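Local coordinates for mRNA-binding protein PUF3 (Saccharomyces cerevisiae, PDB 3K49), which binds the 3' untranslated regions of mRNAs, mostly for mitochondrial proteins, and promotes deadenylation and decay of COX17 mRNA, at residues N23-L26 and K27-F30; Q47-L50 and A51-A55; Y124-S127 and N128-I131. All coordinates share one frame; numbering follows the deposited sequence.

Contact 1. Residues N23-L26 and K27-F30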
loop_
_atom_site.group_PDB
_atom_site.type_symbol
_atom_site.label_atom_id
_atom_site.label_comp_id
_atom_site.label_asym_id
_atom_site.label_seq_id
_atom_site.Cartn_x
_atom_site.Cartn_y
_atom_site.Cartn_z
ATOM N N ASN A 23 -12.026 -28.526 -29.330
ATOM C CA ASN A 23 -11.546 -27.150 -29.338
ATOM C C ASN A 23 -10.279 -27.007 -30.175
ATOM O O ASN A 23 -9.703 -27.996 -30.627
ATOM C CB ASN A 23 -11.283 -26.673 -27.904
ATOM C CG ASN A 23 -10.976 -25.181 -27.822
ATOM O OD1 ASN A 23 -11.601 -24.362 -28.502
ATOM N ND2 ASN A 23 -10.013 -24.822 -26.977
ATOM N N MET A 24 -9.848 -25.768 -30.381
ATOM C CA MET A 24 -8.598 -25.505 -31.068
ATOM C C MET A 24 -7.429 -25.608 -30.101
ATOM O O MET A 24 -7.606 -25.701 -28.882
ATOM C CB MET A 24 -8.617 -24.110 -31.678
ATOM C CG MET A 24 -9.809 -23.826 -32.566
ATOM S SD MET A 24 -9.748 -22.135 -33.174
ATOM C CE MET A 24 -8.015 -21.994 -33.605
ATOM N N SER A 25 -6.228 -25.597 -30.662
ATOM C CA SER A 25 -5.021 -25.488 -29.866
ATOM C C SER A 25 -4.061 -24.564 -30.597
ATOM O O SER A 25 -4.330 -24.124 -31.713
ATOM C CB SER A 25 -4.386 -26.859 -29.649
ATOM O OG SER A 25 -3.887 -27.389 -30.865
ATOM N N LEU A 26 -2.931 -24.291 -29.969
ATOM C CA LEU A 26 -1.971 -23.333 -30.496
ATOM C C LEU A 26 -1.474 -23.658 -31.902
ATOM O O LEU A 26 -1.088 -22.754 -32.659
ATOM C CB LEU A 26 -0.802 -23.179 -29.519
ATOM C CG LEU A 26 -1.265 -22.591 -28.180
ATOM C CD1 LEU A 26 -0.105 -22.401 -27.214
ATOM C CD2 LEU A 26 -1.983 -21.266 -28.450
ATOM N N LYS A 27 -1.498 -24.940 -32.259
ATOM C CA LYS A 27 -0.994 -25.365 -33.557
ATOM C C LYS A 27 -1.964 -24.977 -34.666
ATOM O O LYS A 27 -1.609 -24.963 -35.838
ATOM C CB LYS A 27 -0.740 -26.876 -33.578
ATOM C CG LYS A 27 -1.992 -27.723 -33.766
ATOM C CD LYS A 27 -1.756 -29.153 -33.299
ATOM C CE LYS A 27 -3.031 -29.980 -33.341
ATOM N NZ LYS A 27 -3.056 -30.983 -32.225
ATOM N N ASP A 28 -3.193 -24.657 -34.292
ATOM C CA ASP A 28 -4.221 -24.322 -35.267
ATOM C C ASP A 28 -4.137 -22.873 -35.753
ATOM O O ASP A 28 -4.768 -22.507 -36.746
ATOM C CB ASP A 28 -5.606 -24.600 -34.672
ATOM C CG ASP A 28 -5.845 -26.091 -34.420
ATOM O OD1 ASP A 28 -5.574 -26.886 -35.344
ATOM O OD2 ASP A 28 -6.292 -26.467 -33.308
ATOM N N ILE A 29 -3.356 -22.050 -35.062
ATOM C CA ILE A 29 -3.367 -20.624 -35.330
ATOM C C ILE A 29 -2.045 -20.121 -35.866
ATOM O O ILE A 29 -1.820 -18.918 -35.881
ATOM C CB ILE A 29 -3.743 -19.807 -34.065
ATOM C CG1 ILE A 29 -2.537 -19.659 -33.127
ATOM C CG2 ILE A 29 -4.908 -20.469 -33.327
ATOM C CD1 ILE A 29 -2.904 -19.166 -31.739
ATOM N N PHE A 30 -1.175 -21.024 -36.315
ATOM C CA PHE A 30 0.151 -20.615 -36.787
ATOM C C PHE A 30 0.124 -19.491 -37.818
ATOM O O PHE A 30 1.118 -18.781 -37.993
ATOM C CB PHE A 30 0.953 -21.781 -37.338
ATOM C CG PHE A 30 2.214 -21.358 -38.037
ATOM C CD1 PHE A 30 3.400 -21.227 -37.334
ATOM C CD2 PHE A 30 2.213 -21.083 -39.404
ATOM C CE1 PHE A 30 4.567 -20.844 -37.978
ATOM C CE2 PHE A 30 3.376 -20.697 -40.057
ATOM C CZ PHE A 30 4.556 -20.578 -39.345
#

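Contact 2. Residues Q47-L50 and A51-A55. With nucleotides of chain B.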
loop_
_atom_site.group_PDB
_atom_site.type_symbol
_atom_site.label_atom_id
_atom_site.label_comp_id
_atom_site.label_asym_id
_atom_site.label_seq_id
_atom_site.Cartn_x
_atom_site.Cartn_y
_atom_site.Cartn_z
ATOM N N GLN A 47 -3.429 -17.229 -23.546
ATOM C CA GLN A 47 -2.959 -17.218 -22.168
ATOM C C GLN A 47 -3.169 -18.584 -21.522
ATOM O O GLN A 47 -2.311 -19.094 -20.812
ATOM C CB GLN A 47 -3.681 -16.135 -21.356
ATOM C CG GLN A 47 -3.234 -14.705 -21.668
ATOM C CD GLN A 47 -4.261 -13.692 -21.225
ATOM O OE1 GLN A 47 -4.676 -13.685 -20.071
ATOM N NE2 GLN A 47 -4.690 -12.829 -22.150
ATOM N N ARG A 48 -4.335 -19.151 -21.782
ATOM C CA ARG A 48 -4.774 -20.395 -21.191
ATOM C C ARG A 48 -3.928 -21.560 -21.735
ATOM O O ARG A 48 -3.446 -22.402 -20.977
ATOM C CB ARG A 48 -6.252 -20.571 -21.528
ATOM C CG ARG A 48 -6.985 -21.681 -20.820
ATOM C CD ARG A 48 -8.351 -21.837 -21.470
ATOM N NE ARG A 48 -8.953 -20.532 -21.748
ATOM C CZ ARG A 48 -9.797 -20.282 -22.749
ATOM N NH1 ARG A 48 -10.138 -21.246 -23.595
ATOM N NH2 ARG A 48 -10.289 -19.059 -22.919
ATOM N N GLU A 49 -3.733 -21.594 -23.047
ATOM C CA GLU A 49 -2.916 -22.629 -23.670
ATOM C C GLU A 49 -1.452 -22.562 -23.241
ATOM O O GLU A 49 -0.798 -23.597 -23.134
ATOM C CB GLU A 49 -3.007 -22.556 -25.195
ATOM C CG GLU A 49 -4.392 -22.868 -25.742
ATOM C CD GLU A 49 -4.929 -24.189 -25.209
ATOM O OE1 GLU A 49 -4.389 -25.249 -25.600
ATOM O OE2 GLU A 49 -5.885 -24.163 -24.397
ATOM N N LEU A 50 -0.936 -21.356 -23.004
ATOM C CA LEU A 50 0.480 -21.205 -22.665
ATOM C C LEU A 50 0.820 -21.818 -21.297
ATOM O O LEU A 50 1.960 -22.191 -21.027
ATOM C CB LEU A 50 0.906 -19.735 -22.705
ATOM C CG LEU A 50 1.049 -19.077 -24.074
ATOM C CD1 LEU A 50 1.424 -17.589 -23.922
ATOM C CD2 LEU A 50 2.074 -19.819 -24.905
ATOM N N ALA A 51 -0.177 -21.923 -20.434
ATOM C CA ALA A 51 0.053 -22.447 -19.104
ATOM C C ALA A 51 0.176 -23.967 -19.135
ATOM O O ALA A 51 0.708 -24.560 -18.200
ATOM C CB ALA A 51 -1.066 -22.018 -18.164
ATOM N N THR A 52 -0.304 -24.601 -20.204
ATOM C CA THR A 52 -0.328 -26.070 -20.234
ATOM C C THR A 52 0.262 -26.718 -21.490
ATOM O O THR A 52 0.306 -27.939 -21.585
ATOM C CB THR A 52 -1.756 -26.627 -19.998
ATOM O OG1 THR A 52 -2.585 -26.319 -21.120
ATOM C CG2 THR A 52 -2.370 -26.005 -18.756
ATOM N N SER A 53 0.725 -25.908 -22.437
ATOM C CA SER A 53 1.260 -26.426 -23.697
ATOM C C SER A 53 2.713 -26.864 -23.579
ATOM O O SER A 53 3.503 -26.233 -22.876
ATOM C CB SER A 53 1.141 -25.378 -24.815
ATOM O OG SER A 53 -0.210 -25.180 -25.193
ATOM N N PRO A 54 3.079 -27.943 -24.293
ATOM C CA PRO A 54 4.475 -28.400 -24.332
ATOM C C PRO A 54 5.388 -27.334 -24.939
ATOM O O PRO A 54 4.910 -26.460 -25.653
ATOM C CB PRO A 54 4.414 -29.630 -25.258
ATOM C CG PRO A 54 3.163 -29.457 -26.041
ATOM C CD PRO A 54 2.199 -28.831 -25.069
ATOM N N ALA A 55 6.684 -27.430 -24.674
ATOM C CA ALA A 55 7.673 -26.515 -25.233
ATOM C C ALA A 55 7.506 -26.237 -26.743
ATOM O O ALA A 55 7.644 -25.104 -27.198
ATOM C CB ALA A 55 9.071 -27.035 -24.945
ATOM P P A B 10 -10.109 -3.285 -16.862
ATOM O OP1 A B 10 -11.129 -2.229 -17.050
ATOM O OP2 A B 10 -10.035 -4.030 -15.580
ATOM O "O5'" A B 10 -10.242 -4.347 -18.047
ATOM C "C5'" A B 10 -10.009 -3.947 -19.393
ATOM C "C4'" A B 10 -10.557 -4.974 -20.362
ATOM O "O4'" A B 10 -9.600 -6.064 -20.471
ATOM C "C3'" A B 10 -11.898 -5.612 -20.004
ATOM O "O3'" A B 10 -12.573 -5.980 -21.206
ATOM C "C2'" A B 10 -11.461 -6.903 -19.329
ATOM O "O2'" A B 10 -12.447 -7.916 -19.386
ATOM C "C1'" A B 10 -10.252 -7.277 -20.193
ATOM N N9 A B 10 -9.315 -8.196 -19.547
ATOM C C8 A B 10 -9.034 -8.314 -18.209
ATOM N N7 A B 10 -8.177 -9.269 -17.931
ATOM C C5 A B 10 -7.863 -9.807 -19.170
ATOM C C6 A B 10 -7.008 -10.858 -19.562
ATOM N N6 A B 10 -6.271 -11.562 -18.702
ATOM N N1 A B 10 -6.932 -11.151 -20.876
ATOM C C2 A B 10 -7.655 -10.428 -21.742
ATOM N N3 A B 10 -8.481 -9.414 -21.500
ATOM C C4 A B 10 -8.544 -9.150 -20.180
#

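Contact 3. Residues Y124-S127 and N128-I131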
loop_
_atom_site.group_PDB
_atom_site.type_symbol
_atom_site.label_atom_id
_atom_site.label_comp_id
_atom_site.label_asym_id
_atom_site.label_seq_id
_atom_site.Cartn_x
_atom_site.Cartn_y
_atom_site.Cartn_z
ATOM N N TYR A 124 10.290 -12.296 -12.721
ATOM C CA TYR A 124 10.696 -13.594 -13.294
ATOM C C TYR A 124 12.107 -13.728 -13.857
ATOM O O TYR A 124 12.590 -14.837 -13.996
ATOM C CB TYR A 124 9.673 -14.098 -14.317
ATOM C CG TYR A 124 8.405 -14.592 -13.676
ATOM C CD1 TYR A 124 8.295 -15.909 -13.245
ATOM C CD2 TYR A 124 7.325 -13.737 -13.477
ATOM C CE1 TYR A 124 7.146 -16.372 -12.653
ATOM C CE2 TYR A 124 6.165 -14.193 -12.880
ATOM C CZ TYR A 124 6.082 -15.521 -12.465
ATOM O OH TYR A 124 4.932 -15.989 -11.858
ATOM N N ILE A 125 12.767 -12.624 -14.184
ATOM C CA ILE A 125 14.095 -12.701 -14.805
ATOM C C ILE A 125 15.210 -12.810 -13.763
ATOM O O ILE A 125 14.962 -12.732 -12.557
ATOM C CB ILE A 125 14.330 -11.517 -15.751
ATOM C CG1 ILE A 125 14.290 -10.201 -14.986
ATOM C CG2 ILE A 125 13.259 -11.504 -16.812
ATOM C CD1 ILE A 125 14.550 -8.975 -15.831
ATOM N N ASP A 126 16.443 -13.008 -14.212
ATOM C CA ASP A 126 17.519 -13.226 -13.246
ATOM C C ASP A 126 17.999 -11.908 -12.648
ATOM O O ASP A 126 17.893 -10.839 -13.272
ATOM C CB ASP A 126 18.684 -14.047 -13.836
ATOM C CG ASP A 126 19.498 -13.275 -14.887
ATOM O OD1 ASP A 126 19.511 -12.022 -14.868
ATOM O OD2 ASP A 126 20.141 -13.932 -15.738
ATOM N N SER A 127 18.542 -12.000 -11.442
ATOM C CA SER A 127 18.824 -10.831 -10.627
ATOM C C SER A 127 19.614 -9.784 -11.402
ATOM O O SER A 127 19.371 -8.589 -11.257
ATOM C CB SER A 127 19.543 -11.231 -9.330
ATOM O OG SER A 127 20.911 -11.499 -9.570
ATOM N N ASN A 128 20.541 -10.233 -12.242
ATOM C CA ASN A 128 21.381 -9.318 -13.014
ATOM C C ASN A 128 20.619 -8.574 -14.089
ATOM O O ASN A 128 20.921 -7.420 -14.388
ATOM C CB ASN A 128 22.550 -10.067 -13.649
ATOM C CG ASN A 128 23.472 -10.676 -12.616
ATOM O OD1 ASN A 128 23.718 -10.087 -11.557
ATOM N ND2 ASN A 128 23.982 -11.869 -12.910
ATOM N N GLN A 129 19.641 -9.241 -14.687
ATOM C CA GLN A 129 18.834 -8.605 -15.711
ATOM C C GLN A 129 17.911 -7.565 -15.089
ATOM O O GLN A 129 17.614 -6.555 -15.722
ATOM C CB GLN A 129 18.030 -9.637 -16.505
ATOM C CG GLN A 129 18.840 -10.339 -17.562
ATOM C CD GLN A 129 18.177 -11.595 -18.079
ATOM O OE1 GLN A 129 17.578 -12.365 -17.319
ATOM N NE2 GLN A 129 18.295 -11.820 -19.382
ATOM N N ARG A 130 17.464 -7.805 -13.858
ATOM C CA ARG A 130 16.627 -6.833 -13.162
ATOM C C ARG A 130 17.331 -5.491 -13.032
ATOM O O ARG A 130 16.822 -4.451 -13.471
ATOM C CB ARG A 130 16.256 -7.332 -11.776
ATOM C CG ARG A 130 15.199 -8.377 -11.758
ATOM C CD ARG A 130 15.098 -8.955 -10.365
ATOM N NE ARG A 130 14.576 -10.310 -10.433
ATOM C CZ ARG A 130 14.827 -11.247 -9.533
ATOM N NH1 ARG A 130 15.599 -10.967 -8.490
ATOM N NH2 ARG A 130 14.322 -12.465 -9.690
ATOM N N ILE A 131 18.517 -5.521 -12.438
ATOM C CA ILE A 131 19.259 -4.299 -12.161
ATOM C C ILE A 131 19.679 -3.637 -13.480
ATOM O O ILE A 131 19.636 -2.412 -13.636
ATOM C CB ILE A 131 20.460 -4.559 -11.201
ATOM C CG1 ILE A 131 21.236 -3.264 -10.963
ATOM C CG2 ILE A 131 21.364 -5.654 -11.741
ATOM C CD1 ILE A 131 20.367 -2.128 -10.411
#

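Contact 1. Residues N23-L26 and K27-F30
The backbone N of Ser25 gives its hydrogen to OD2 of Asp28, a 2.8 Å bond with an angle of 156° at the hydrogen. OD2 is met on its anti side, slightly out of the carboxylate plane. The return bond runs from Asp28 N to Ser25 O at 2.9 Å, with the donor above the carbonyl plane. Main chain and side chain of Asp28 therefore both hold Ser25. With chi1 at -66°, CG of Asp28 is anti to its carbonyl carbon, and OD2 points at Ser25 N. A weak bond from Ile29 N to Leu26 O follows. This is a short 3-10 turn in the loop between helix 6-12 and helix 33-37, near the start of the Pumilio homology domain. On its apolar side a bend at chi3 (43°) brings CE of Met24 to 3.5 Å from CG2 of Ile29, and the Met24 chain runs nearly perpendicular to that of Ile29. Leu26 and Ile29 run alongside, pointing the same way, with CD2 of Leu26 4.0 Å from CD1 of Ile29. Leu7 and Gln10 of helix 6-12 pack on Met24. OG of Ser25 sits beside the aliphatic chain of Lys27, 3.5 Å from its CG.

Contact 2. Residues Q47-L50 and A51-A55
Helix 40-50 runs out into the loop 51-55, and the carbonyl oxygen of Glu49 accepts from both backbone and side chain of the turn. The loop leads to helix 55-65, with Pro54 as its N-cap residue, so this is a helix-to-helix link in the first Pumilio repeat. Thr52 N donates to Glu49 O at 3.1 Å. OG of Ser53 donates to the same oxygen at 2.7 Å. The two donors come from opposite faces of the carbonyl plane, and neither lies on a lone pair. A weak bond from Ser53 N adds to the grip. Ser53 OG stands beside its own backbone N (chi1 -70°), which turns the hydroxyl back to the helix end. Ala51 N makes a weak bond to Arg48 O.

One helical turn back, at the start of segment 47-50, Gln47 reads the RNA. Its chain is extended beyond CG and carries the amide to the base of A10 of chain B. NE2 of Gln47 donates to N1 of A10 of chain B at 3.1 Å, and is also hydrogen-bonded to Ser43. Pairing of a glutamine amide with the Watson-Crick edge of adenine is the familiar recognition mode of Pumilio repeats. N6 of A10 of chain B donates to OE1 of Gln47 at 3.0 Å, with a nearly straight angle of 168°.

Contact 3. Residues Y124-S127 and N128-I131
The chain leaves helix 114-124, passes through Ile125 and Asp126 in extended form, and turns at Ser127 into helix 127-134. Asp126 is the N-cap of this helix in the third Pumilio repeat. With Gln129 it forms a capping box. Gln129 N donates to OD1 of Asp126 at 2.8 Å, nearly in line with the C-O bond of that oxygen. The reciprocal bond of the box, from Asp126 N to OE1 of Gln129, is weak at 3.4 Å. CG of Asp126 lies between its backbone N and carbonyl carbon (chi1 70°), which points OD1 at Gln129 N. The carboxylate and the Gln129 amide have planes 39° apart. NE2 of Gln129 is held by Asn95 of helix 91-101, which ties the cap to the preceding repeat.

The main chain of Asp126 also serves the helix. Its carbonyl oxygen accepts from Arg130 N at 3.1 Å and, weakly, from Gln129 N. Ile125 packs against this turn, with CD1 3.6 Å from CB of Gln129. CG1 of Ile125 meets CG of Arg130 at 3.8 Å, the two chains running antiparallel. Phe86 and Val98 also touch Ile125.

The Arg130 chain is stretched out as far as NE and runs back along the start of the helix. One face of its guanidinium lies over the backbone of Asp126 and Ser127, and NE makes a weak bond to Leu122 O. An alanine here is likely to leave Leu122 O without this donor and uncover the Ser127 backbone beneath the guanidinium. NH2 of Arg130 stands 2.9 Å from the carbonyl oxygen of Ile125.

Contacts 1 and 2 meet directly, their centres about 11 Å apart. Leu26 is the bridge: its CD1 is 3.4 Å from OG of Ser53, and its CG is 3.5 Å from CB of Glu49. Contact 1 thus packs on the end of helix 40-50. Contact 3 touches neither. Its nearest atoms are about 11 Å from contact 2 and about 17 Å from contact 1. Contacts 1 and 2 are partly buried, while contact 3 is at the surface. All three lie in the Pumilio homology domain. In contacts 1 and 3 an aspartate carboxylate accepts a backbone N-H; at the turn of contact 2 a backbone carbonyl accepts a serine hydroxyl. Contact 2 alone includes a base-binding residue.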